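Local coordinates for protein putative uronate isomerase (Thermotoga maritima, PDB 4NAR) that may act as a racemase or isomerase, perhaps with lactate as its substrate, at residues L10-E13 against K14-G18; D43-H46 against L47-N51; M320-W323 against I324-G328; V335-Y338 against L339-P343. All coordinates share one frame; numbering follows the deposited sequence.

Contact 1. Residues L10-E13 against K14-G18; sequences LTEE and KIKEG
T11 and K14 make the polar link that opens helix 12-24. T11 is the N-cap residue, and its OG1 accepts from K14 N at 3.0 Å with a nearly straight N-H...O angle of 171°; the hydroxyl reaches that amide because OG1 sits between the backbone N and the carbonyl carbon (chi1 67°). One residue on, the first helical backbone bond runs from I15 N to T11 O at 2.9 Å, and K16 N to E12 O at 2.8 Å continues the pattern.

The apolar part lies beside the cap. L10 CD2 meets I15 CG1 at 3.7 Å, the two side chains crossing at about a right angle, while L10 CD1 comes to K14 CB at 4.0 Å. Residues just before the N-cap and four after it therefore pack together, the definition of a hydrophobic staple.

Charge enters more loosely. E12 OE1 lies 4.3 Å from K16 NZ, longer than a salt bridge, and it also accepts a hydrogen bond from N51 on helix 45-58. With E12 and E13 both in the first turn, their carboxylates probably interact favourably with the positive end of the helix dipole, adding electrostatics to a start already fixed by cap and staple.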
loop_
_atom_site.group_PDB
_atom_site.type_symbol
_atom_site.label_atom_id
_atom_site.label_comp_id
_atom_site.label_asym_id
_atom_site.label_seq_id
_atom_site.Cartn_x
_atom_site.Cartn_y
_atom_site.Cartn_z
ATOM N N LEU A 10 17.240 13.307 -7.252
ATOM C CA LEU A 10 17.357 12.628 -8.540
ATOM C C LEU A 10 16.614 13.476 -9.569
ATOM O O LEU A 10 15.463 13.870 -9.337
ATOM C CB LEU A 10 16.748 11.232 -8.469
ATOM C CG LEU A 10 16.568 10.507 -9.798
ATOM C CD1 LEU A 10 17.923 10.197 -10.403
ATOM C CD2 LEU A 10 15.738 9.234 -9.607
ATOM N N THR A 11 17.264 13.785 -10.693
ATOM C CA THR A 11 16.694 14.754 -11.635
ATOM C C THR A 11 15.952 14.123 -12.796
ATOM O O THR A 11 16.255 12.991 -13.197
ATOM C CB THR A 11 17.762 15.694 -12.233
ATOM O OG1 THR A 11 18.649 14.946 -13.084
ATOM C CG2 THR A 11 18.540 16.416 -11.120
ATOM N N GLU A 12 14.991 14.872 -13.340
ATOM C CA GLU A 12 14.308 14.479 -14.569
ATOM C C GLU A 12 15.319 14.179 -15.691
ATOM O O GLU A 12 15.135 13.238 -16.472
ATOM C CB GLU A 12 13.315 15.558 -15.019
ATOM C CG GLU A 12 12.170 14.998 -15.857
ATOM C CD GLU A 12 11.252 16.064 -16.440
ATOM O OE1 GLU A 12 10.785 15.853 -17.583
ATOM O OE2 GLU A 12 10.976 17.089 -15.761
ATOM N N GLU A 13 16.397 14.959 -15.750
ATOM C CA GLU A 13 17.416 14.752 -16.775
ATOM C C GLU A 13 18.062 13.378 -16.657
ATOM O O GLU A 13 18.155 12.656 -17.656
ATOM C CB GLU A 13 18.486 15.849 -16.744
ATOM C CG GLU A 13 18.932 16.275 -18.144
ATOM C CD GLU A 13 20.445 16.243 -18.340
ATOM O OE1 GLU A 13 21.154 16.958 -17.591
ATOM O OE2 GLU A 13 20.922 15.512 -19.248
ATOM N N LYS A 14 18.512 13.029 -15.450
ATOM C CA LYS A 14 19.085 11.706 -15.190
ATOM C C LYS A 14 18.056 10.607 -15.476
ATOM O O LYS A 14 18.376 9.597 -16.109
ATOM C CB LYS A 14 19.574 11.577 -13.738
ATOM C CG LYS A 14 20.969 12.143 -13.432
ATOM C CD LYS A 14 21.225 12.181 -11.905
ATOM C CE LYS A 14 22.268 11.154 -11.474
ATOM N NZ LYS A 14 22.085 9.871 -12.210
ATOM N N ILE A 15 16.827 10.804 -14.999
ATOM C CA ILE A 15 15.752 9.835 -15.215
ATOM C C ILE A 15 15.568 9.580 -16.711
ATOM O O ILE A 15 15.592 8.420 -17.151
ATOM C CB ILE A 15 14.430 10.297 -14.556
ATOM C CG1 ILE A 15 14.512 10.099 -13.035
ATOM C CG2 ILE A 15 13.230 9.562 -15.155
ATOM C CD1 ILE A 15 13.434 10.839 -12.258
ATOM N N LYS A 16 15.437 10.663 -17.479
ATOM C CA LYS A 16 15.352 10.594 -18.944
ATOM C C LYS A 16 16.489 9.792 -19.611
ATOM O O LYS A 16 16.238 8.978 -20.513
ATOM C CB LYS A 16 15.248 12.003 -19.543
ATOM C CG LYS A 16 13.846 12.588 -19.471
ATOM C CD LYS A 16 13.843 14.124 -19.459
ATOM C CE LYS A 16 13.931 14.723 -20.861
ATOM N NZ LYS A 16 13.565 16.179 -20.849
ATOM N N GLU A 17 17.722 10.013 -19.154
ATOM C CA GLU A 17 18.879 9.268 -19.659
ATOM C C GLU A 17 18.717 7.770 -19.398
ATOM O O GLU A 17 19.012 6.944 -20.257
ATOM C CB GLU A 17 20.187 9.793 -19.040
ATOM C CG GLU A 17 21.400 8.844 -19.173
ATOM C CD GLU A 17 21.993 8.769 -20.594
ATOM O OE1 GLU A 17 22.897 9.584 -20.922
ATOM O OE2 GLU A 17 21.574 7.878 -21.376
ATOM N N GLY A 18 18.233 7.431 -18.209
ATOM C CA GLY A 18 17.945 6.049 -17.861
ATOM C C GLY A 18 16.855 5.454 -18.738
ATOM O O GLY A 18 17.017 4.360 -19.284
#

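Contact 2. Residues D43-H46 against L47-N51; sequences DFTH and LVAKN
The imidazole of H46 has L47 on one face: L47 CG stands 4.2 Å from the ring centroid and 18° off its normal, a CH-pi contact displaced toward the rim. The two side chains run alongside each other and point the same way. Round the F44 ring the approach is oblique, V48 CG2 lying 4.1 Å from F44 CD1; beyond these segments, F44 packs on M223 and Y225.

Before the helix, D43 OD1 takes two bonds from T45, from OG1 at 2.5 Å and from T45 N at 2.9 Å, the latter making an Asx turn. Both donors come from the same face, above the carboxylate plane. T45 OG1 lies beside its own backbone N (chi1 -60°), which brings the pair onto one oxygen, while CG2 faces A49 CB at 4.1 Å. A valine in place of T45 has no hydroxyl to offer, and D43 OD1, left with the amide alone of these two donors, would probably be less firmly fixed.

Further along, A49 N meets T45 O at 2.7 Å, and N51 ND2 reaches back to L47 O at 2.8 Å. The chemistry implies a helix start held by a carboxylate outside it, with apolar F44, V48 and A49 serving the buried side.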
loop_
_atom_site.group_PDB
_atom_site.type_symbol
_atom_site.label_atom_id
_atom_site.label_comp_id
_atom_site.label_asym_id
_atom_site.label_seq_id
_atom_site.Cartn_x
_atom_site.Cartn_y
_atom_site.Cartn_z
ATOM N N ASP A 43 4.013 10.347 -5.468
ATOM C CA ASP A 43 5.340 9.946 -5.916
ATOM C C ASP A 43 5.692 10.700 -7.193
ATOM O O ASP A 43 4.990 11.651 -7.561
ATOM C CB ASP A 43 5.402 8.419 -6.132
ATOM C CG ASP A 43 4.327 7.895 -7.120
ATOM O OD1 ASP A 43 4.036 8.542 -8.168
ATOM O OD2 ASP A 43 3.779 6.795 -6.850
ATOM N N PHE A 44 6.745 10.273 -7.893
ATOM C CA PHE A 44 7.120 10.962 -9.130
ATOM C C PHE A 44 6.829 10.170 -10.424
ATOM O O PHE A 44 7.521 10.339 -11.452
ATOM C CB PHE A 44 8.567 11.502 -9.074
ATOM C CG PHE A 44 9.618 10.445 -8.818
ATOM C CD1 PHE A 44 10.360 9.902 -9.864
ATOM C CD2 PHE A 44 9.873 10.001 -7.532
ATOM C CE1 PHE A 44 11.339 8.933 -9.613
ATOM C CE2 PHE A 44 10.844 9.035 -7.280
ATOM C CZ PHE A 44 11.577 8.505 -8.317
ATOM N N THR A 45 5.786 9.337 -10.372
ATOM C CA THR A 45 5.333 8.596 -11.549
ATOM C C THR A 45 5.276 9.466 -12.803
ATOM O O THR A 45 5.765 9.067 -13.870
ATOM C CB THR A 45 3.931 7.995 -11.355
ATOM O OG1 THR A 45 3.934 7.088 -10.239
ATOM C CG2 THR A 45 3.485 7.285 -12.630
ATOM N N HIS A 46 4.693 10.652 -12.658
ATOM C CA HIS A 46 4.493 11.563 -13.784
ATOM C C HIS A 46 5.782 11.864 -14.562
ATOM O O HIS A 46 5.743 11.978 -15.789
ATOM C CB HIS A 46 3.785 12.853 -13.335
ATOM C CG HIS A 46 4.604 13.731 -12.428
ATOM N ND1 HIS A 46 5.039 14.979 -12.805
ATOM C CD2 HIS A 46 5.032 13.541 -11.153
ATOM C CE1 HIS A 46 5.717 15.529 -11.803
ATOM N NE2 HIS A 46 5.725 14.680 -10.796
ATOM N N LEU A 47 6.914 11.960 -13.856
ATOM C CA LEU A 47 8.208 12.143 -14.504
ATOM C C LEU A 47 8.638 10.880 -15.248
ATOM O O LEU A 47 9.320 10.954 -16.270
ATOM C CB LEU A 47 9.300 12.526 -13.488
ATOM C CG LEU A 47 9.276 13.871 -12.738
ATOM C CD1 LEU A 47 10.434 13.936 -11.735
ATOM C CD2 LEU A 47 9.332 15.069 -13.683
ATOM N N VAL A 48 8.255 9.719 -14.733
ATOM C CA VAL A 48 8.667 8.463 -15.357
ATOM C C VAL A 48 7.770 8.117 -16.542
ATOM O O VAL A 48 8.249 7.864 -17.664
ATOM C CB VAL A 48 8.627 7.302 -14.343
ATOM C CG1 VAL A 48 9.156 5.998 -14.970
ATOM C CG2 VAL A 48 9.428 7.654 -13.106
ATOM N N ALA A 49 6.463 8.102 -16.287
ATOM C CA ALA A 49 5.478 7.714 -17.291
ATOM C C ALA A 49 5.519 8.603 -18.541
ATOM O O ALA A 49 5.599 8.105 -19.664
ATOM C CB ALA A 49 4.092 7.739 -16.686
ATOM N N LYS A 50 5.456 9.916 -18.343
ATOM C CA LYS A 50 5.399 10.834 -19.478
ATOM C C LYS A 50 6.657 10.744 -20.360
ATOM O O LYS A 50 6.566 10.842 -21.585
ATOM C CB LYS A 50 5.124 12.273 -19.008
ATOM C CG LYS A 50 6.353 13.167 -18.871
ATOM C CD LYS A 50 6.022 14.470 -18.142
ATOM C CE LYS A 50 7.202 15.445 -18.192
ATOM N NZ LYS A 50 7.099 16.462 -17.109
ATOM N N ASN A 51 7.820 10.532 -19.745
ATOM C CA ASN A 51 9.060 10.442 -20.513
ATOM C C ASN A 51 9.190 9.097 -21.197
ATOM O O ASN A 51 9.613 9.031 -22.354
ATOM C CB ASN A 51 10.283 10.761 -19.656
ATOM C CG ASN A 51 10.455 12.255 -19.439
ATOM O OD1 ASN A 51 10.559 13.021 -20.405
ATOM N ND2 ASN A 51 10.456 12.685 -18.175
#

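Contact 3. Residues M320-W323 against I324-G328; sequences MDKW and IREIG
W323, I324 and R325 bury the most surface here, each through a different kind of contact. R325 reaches back one turn to D321, where NE at 2.7 Å and NH2 at 2.6 Å both meet OD2 in a salt bridge. That oxygen lies within 2° of the guanidinium plane, although the carboxylate itself is turned 47° against it. A bend at chi3 (-85°) folds the guanidinium alongside the helix, with K322 CA over one of its faces. The other D321 oxygen, OD1, accepts from the amides of F314 and H315, so this carboxylate joins the helix to the chain before it.

I324 closes on M320, a selenomethionine, through backbone and side chain together: I324 N donates to M320 O at 2.8 Å, and I324 CG1 lies 3.3 Å from the same carbonyl oxygen. W323 offers its edge to E326, whose OE1 approaches CD1 at 3.3 Å in the plane of the indole.

Beyond the segments, M320, W323 and I324 touch V349 of helix 347-357, while R325 and E326 are exposed. At the end, G328 N bonds to I324 O and G328 takes positive phi. The arrangement is that of an amphipathic helix, with an i to i+4 salt bridge along its polar side.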
loop_
_atom_site.group_PDB
_atom_site.type_symbol
_atom_site.label_atom_id
_atom_site.label_comp_id
_atom_site.label_asym_id
_atom_site.label_seq_id
_atom_site.Cartn_x
_atom_site.Cartn_y
_atom_site.Cartn_z
HETATM N N MSE A 320 -17.362 -3.745 1.868
HETATM C CA MSE A 320 -16.256 -3.702 2.836
HETATM C C MSE A 320 -16.454 -2.649 3.933
HETATM O O MSE A 320 -16.123 -2.892 5.100
HETATM C CB MSE A 320 -14.892 -3.554 2.146
HETATM C CG MSE A 320 -14.215 -4.911 1.899
HETATM SE SE MSE A 320 -12.819 -4.894 0.546
HETATM C CE MSE A 320 -11.335 -4.422 1.694
ATOM N N ASP A 321 -17.013 -1.504 3.550
ATOM C CA ASP A 321 -17.426 -0.461 4.486
ATOM C C ASP A 321 -18.446 -0.992 5.525
ATOM O O ASP A 321 -18.300 -0.752 6.737
ATOM C CB ASP A 321 -18.001 0.733 3.710
ATOM C CG ASP A 321 -18.324 1.916 4.610
ATOM O OD1 ASP A 321 -17.450 2.801 4.769
ATOM O OD2 ASP A 321 -19.450 1.959 5.161
ATOM N N LYS A 322 -19.458 -1.725 5.044
ATOM C CA LYS A 322 -20.427 -2.417 5.910
ATOM C C LYS A 322 -19.700 -3.373 6.853
ATOM O O LYS A 322 -19.977 -3.431 8.055
ATOM C CB LYS A 322 -21.420 -3.213 5.060
ATOM C CG LYS A 322 -22.881 -3.126 5.486
ATOM C CD LYS A 322 -23.800 -3.586 4.340
ATOM C CE LYS A 322 -23.664 -2.662 3.101
ATOM N NZ LYS A 322 -23.763 -3.381 1.769
ATOM N N TRP A 323 -18.748 -4.111 6.300
ATOM C CA TRP A 323 -18.022 -5.098 7.084
ATOM C C TRP A 323 -17.201 -4.461 8.194
ATOM O O TRP A 323 -17.228 -4.934 9.335
ATOM C CB TRP A 323 -17.145 -5.951 6.181
ATOM C CG TRP A 323 -17.936 -6.958 5.415
ATOM C CD1 TRP A 323 -19.184 -7.438 5.728
ATOM C CD2 TRP A 323 -17.538 -7.623 4.205
ATOM N NE1 TRP A 323 -19.584 -8.362 4.785
ATOM C CE2 TRP A 323 -18.593 -8.497 3.841
ATOM C CE3 TRP A 323 -16.396 -7.568 3.395
ATOM C CZ2 TRP A 323 -18.532 -9.316 2.692
ATOM C CZ3 TRP A 323 -16.335 -8.380 2.254
ATOM C CH2 TRP A 323 -17.400 -9.243 1.917
ATOM N N ILE A 324 -16.480 -3.393 7.861
ATOM C CA ILE A 324 -15.713 -2.653 8.859
ATOM C C ILE A 324 -16.584 -2.197 10.033
ATOM O O ILE A 324 -16.211 -2.395 11.199
ATOM C CB ILE A 324 -15.001 -1.434 8.245
ATOM C CG1 ILE A 324 -13.877 -1.901 7.308
ATOM C CG2 ILE A 324 -14.459 -0.536 9.353
ATOM C CD1 ILE A 324 -13.490 -0.888 6.262
ATOM N N ARG A 325 -17.736 -1.601 9.721
ATOM C CA ARG A 325 -18.684 -1.136 10.736
ATOM C C ARG A 325 -19.314 -2.281 11.552
ATOM O O ARG A 325 -19.613 -2.101 12.732
ATOM C CB ARG A 325 -19.781 -0.273 10.098
ATOM C CG ARG A 325 -19.325 1.129 9.694
ATOM C CD ARG A 325 -20.463 1.969 9.072
ATOM N NE ARG A 325 -20.624 1.719 7.636
ATOM C CZ ARG A 325 -21.668 1.100 7.073
ATOM N NH1 ARG A 325 -22.671 0.659 7.824
ATOM N NH2 ARG A 325 -21.711 0.930 5.750
ATOM N N GLU A 326 -19.519 -3.445 10.931
ATOM C CA GLU A 326 -20.021 -4.616 11.658
ATOM C C GLU A 326 -19.079 -5.038 12.791
ATOM O O GLU A 326 -19.475 -5.102 13.963
ATOM C CB GLU A 326 -20.230 -5.803 10.711
ATOM C CG GLU A 326 -21.691 -6.098 10.377
ATOM C CD GLU A 326 -21.892 -6.574 8.930
ATOM O OE1 GLU A 326 -21.074 -7.404 8.445
ATOM O OE2 GLU A 326 -22.868 -6.111 8.280
ATOM N N ILE A 327 -17.832 -5.336 12.441
ATOM C CA ILE A 327 -16.892 -5.831 13.432
ATOM C C ILE A 327 -16.314 -4.705 14.319
ATOM O O ILE A 327 -16.073 -4.912 15.510
ATOM C CB ILE A 327 -15.762 -6.678 12.770
ATOM C CG1 ILE A 327 -15.004 -7.499 13.821
ATOM C CG2 ILE A 327 -14.815 -5.808 11.903
ATOM C CD1 ILE A 327 -13.782 -8.192 13.259
ATOM N N GLY A 328 -16.101 -3.520 13.744
ATOM C CA GLY A 328 -15.500 -2.421 14.489
ATOM C C GLY A 328 -14.031 -2.678 14.823
ATOM O O GLY A 328 -13.452 -3.732 14.477
#

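Contact 4. Residues V335-Y338 against L339-P343; sequences VKWY and LKKHP
From V335 to H342 the backbone keeps i to i+4 bonds, L339 N to V335 O at 2.9 Å through to H342 N to Y338 O at 2.7 Å, after which H342 leaves helical phi/psi. Over that last turn the rings of Y338 and H342 form an offset stack, with centroids 4.4 Å apart and planes at 21°. With CG anti to the backbone N (chi1 -175°), the phenol of Y338 is carried along the helix to H342, whose CD2 lies over the ring centre, 3.7 Å from Y338 CZ. An alanine in place of Y338 takes away the phenol, and the H342 imidazole would probably be freer to turn.

K341 CD reaches W337 CZ2 at 3.4 Å, the side chains crossing at a slant. K341 NZ makes a weak bond to H342 NE2 at 3.5 Å, and the K341 side chain lies near a bound sulfate.

The apolar side is carried by V335 and L339, whose CG1 and CD1 meet at 3.9 Å. Both also pack on A350 of helix 347-357, and Y338 makes an edge-to-face pair with F345. This is a helix C-terminus finished by an i to i+4 aromatic pair, among packed helices.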
loop_
_atom_site.group_PDB
_atom_site.type_symbol
_atom_site.label_atom_id
_atom_site.label_comp_id
_atom_site.label_asym_id
_atom_site.label_seq_id
_atom_site.Cartn_x
_atom_site.Cartn_y
_atom_site.Cartn_z
ATOM N N VAL A 335 -10.496 -10.269 17.767
ATOM C CA VAL A 335 -10.845 -10.529 16.372
ATOM C C VAL A 335 -10.786 -12.031 16.038
ATOM O O VAL A 335 -11.673 -12.565 15.358
ATOM C CB VAL A 335 -9.984 -9.665 15.415
ATOM C CG1 VAL A 335 -10.297 -9.961 13.946
ATOM C CG2 VAL A 335 -10.204 -8.188 15.729
ATOM N N LYS A 336 -9.757 -12.707 16.541
ATOM C CA LYS A 336 -9.659 -14.160 16.410
ATOM C C LYS A 336 -10.890 -14.840 16.988
ATOM O O LYS A 336 -11.402 -15.802 16.418
ATOM C CB LYS A 336 -8.417 -14.683 17.125
ATOM C CG LYS A 336 -7.144 -14.534 16.322
ATOM C CD LYS A 336 -5.959 -14.425 17.263
ATOM C CE LYS A 336 -4.723 -15.056 16.668
ATOM N NZ LYS A 336 -4.293 -16.230 17.485
ATOM N N TRP A 337 -11.355 -14.328 18.126
ATOM C CA TRP A 337 -12.561 -14.834 18.759
ATOM C C TRP A 337 -13.784 -14.572 17.874
ATOM O O TRP A 337 -14.659 -15.431 17.713
ATOM C CB TRP A 337 -12.749 -14.173 20.124
ATOM C CG TRP A 337 -14.122 -14.384 20.698
ATOM C CD1 TRP A 337 -14.558 -15.475 21.406
ATOM C CD2 TRP A 337 -15.241 -13.486 20.618
ATOM N NE1 TRP A 337 -15.880 -15.308 21.766
ATOM C CE2 TRP A 337 -16.323 -14.090 21.296
ATOM C CE3 TRP A 337 -15.436 -12.220 20.041
ATOM C CZ2 TRP A 337 -17.575 -13.483 21.418
ATOM C CZ3 TRP A 337 -16.684 -11.618 20.153
ATOM C CH2 TRP A 337 -17.737 -12.250 20.836
ATOM N N TYR A 338 -13.840 -13.378 17.300
ATOM C CA TYR A 338 -14.964 -12.991 16.450
ATOM C C TYR A 338 -15.021 -13.902 15.210
ATOM O O TYR A 338 -16.099 -14.195 14.687
ATOM C CB TYR A 338 -14.814 -11.519 16.052
ATOM C CG TYR A 338 -15.963 -10.949 15.260
ATOM C CD1 TYR A 338 -15.949 -10.956 13.869
ATOM C CD2 TYR A 338 -17.052 -10.365 15.896
ATOM C CE1 TYR A 338 -16.996 -10.412 13.128
ATOM C CE2 TYR A 338 -18.108 -9.821 15.162
ATOM C CZ TYR A 338 -18.065 -9.848 13.778
ATOM O OH TYR A 338 -19.097 -9.330 13.040
ATOM N N LEU A 339 -13.853 -14.346 14.746
ATOM C CA LEU A 339 -13.779 -15.233 13.588
ATOM C C LEU A 339 -14.125 -16.694 13.916
ATOM O O LEU A 339 -14.521 -17.461 13.030
ATOM C CB LEU A 339 -12.417 -15.112 12.897
ATOM C CG LEU A 339 -12.303 -13.736 12.234
ATOM C CD1 LEU A 339 -10.845 -13.363 12.024
ATOM C CD2 LEU A 339 -13.037 -13.727 10.915
ATOM N N LYS A 340 -13.976 -17.078 15.180
ATOM C CA LYS A 340 -14.523 -18.356 15.602
ATOM C C LYS A 340 -16.034 -18.287 15.461
ATOM O O LYS A 340 -16.649 -19.218 14.948
ATOM C CB LYS A 340 -14.110 -18.705 17.032
ATOM C CG LYS A 340 -12.651 -19.101 17.145
ATOM C CD LYS A 340 -12.259 -20.070 16.029
ATOM C CE LYS A 340 -10.738 -20.170 15.869
ATOM N NZ LYS A 340 -10.333 -21.362 15.056
ATOM N N LYS A 341 -16.619 -17.163 15.876
ATOM C CA LYS A 341 -18.064 -16.943 15.761
ATOM C C LYS A 341 -18.540 -16.712 14.324
ATOM O O LYS A 341 -19.632 -17.144 13.946
ATOM C CB LYS A 341 -18.494 -15.753 16.624
ATOM C CG LYS A 341 -18.749 -16.082 18.079
ATOM C CD LYS A 341 -19.326 -14.854 18.790
ATOM C CE LYS A 341 -20.431 -14.194 17.941
ATOM N NZ LYS A 341 -20.414 -12.695 18.047
ATOM N N HIS A 342 -17.727 -16.013 13.533
ATOM C CA HIS A 342 -18.097 -15.647 12.163
ATOM C C HIS A 342 -17.013 -16.084 11.172
ATOM O O HIS A 342 -16.301 -15.249 10.609
ATOM C CB HIS A 342 -18.321 -14.135 12.057
ATOM C CG HIS A 342 -19.404 -13.613 12.959
ATOM N ND1 HIS A 342 -20.702 -13.419 12.526
ATOM C CD2 HIS A 342 -19.377 -13.228 14.258
ATOM C CE1 HIS A 342 -21.431 -12.948 13.524
ATOM N NE2 HIS A 342 -20.653 -12.822 14.586
ATOM N N PRO A 343 -16.906 -17.400 10.942
ATOM C CA PRO A 343 -15.758 -17.948 10.199
ATOM C C PRO A 343 -15.712 -17.499 8.735
ATOM O O PRO A 343 -14.654 -17.588 8.100
ATOM C CB PRO A 343 -15.956 -19.472 10.304
ATOM C CG PRO A 343 -17.002 -19.674 11.431
ATOM C CD PRO A 343 -17.872 -18.445 11.337
#

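In the fold
Contacts 1 and 2 are both helix starts in the lactate racemase N-terminal domain, and their helices pack together, L47 lying against E12. Contacts 3 and 4 lie on the opposite side of the chain's centre, in successive helices 318-327 and 332-341, joined by I327 against V335 and Y338. All four are partly buried: contact 2, part of a beta-alpha-beta unit, is the most enclosed, with one exposed residue among seven, whereas contacts 1, 3 and 4 each have three among eight. A side-chain N-cap marks contact 1 and an Asx turn contact 2; a salt bridge marks contact 3 and stacked rings contact 4. In contacts 1, 3 and 4, exposed charged residues share a helix with buried apolar ones.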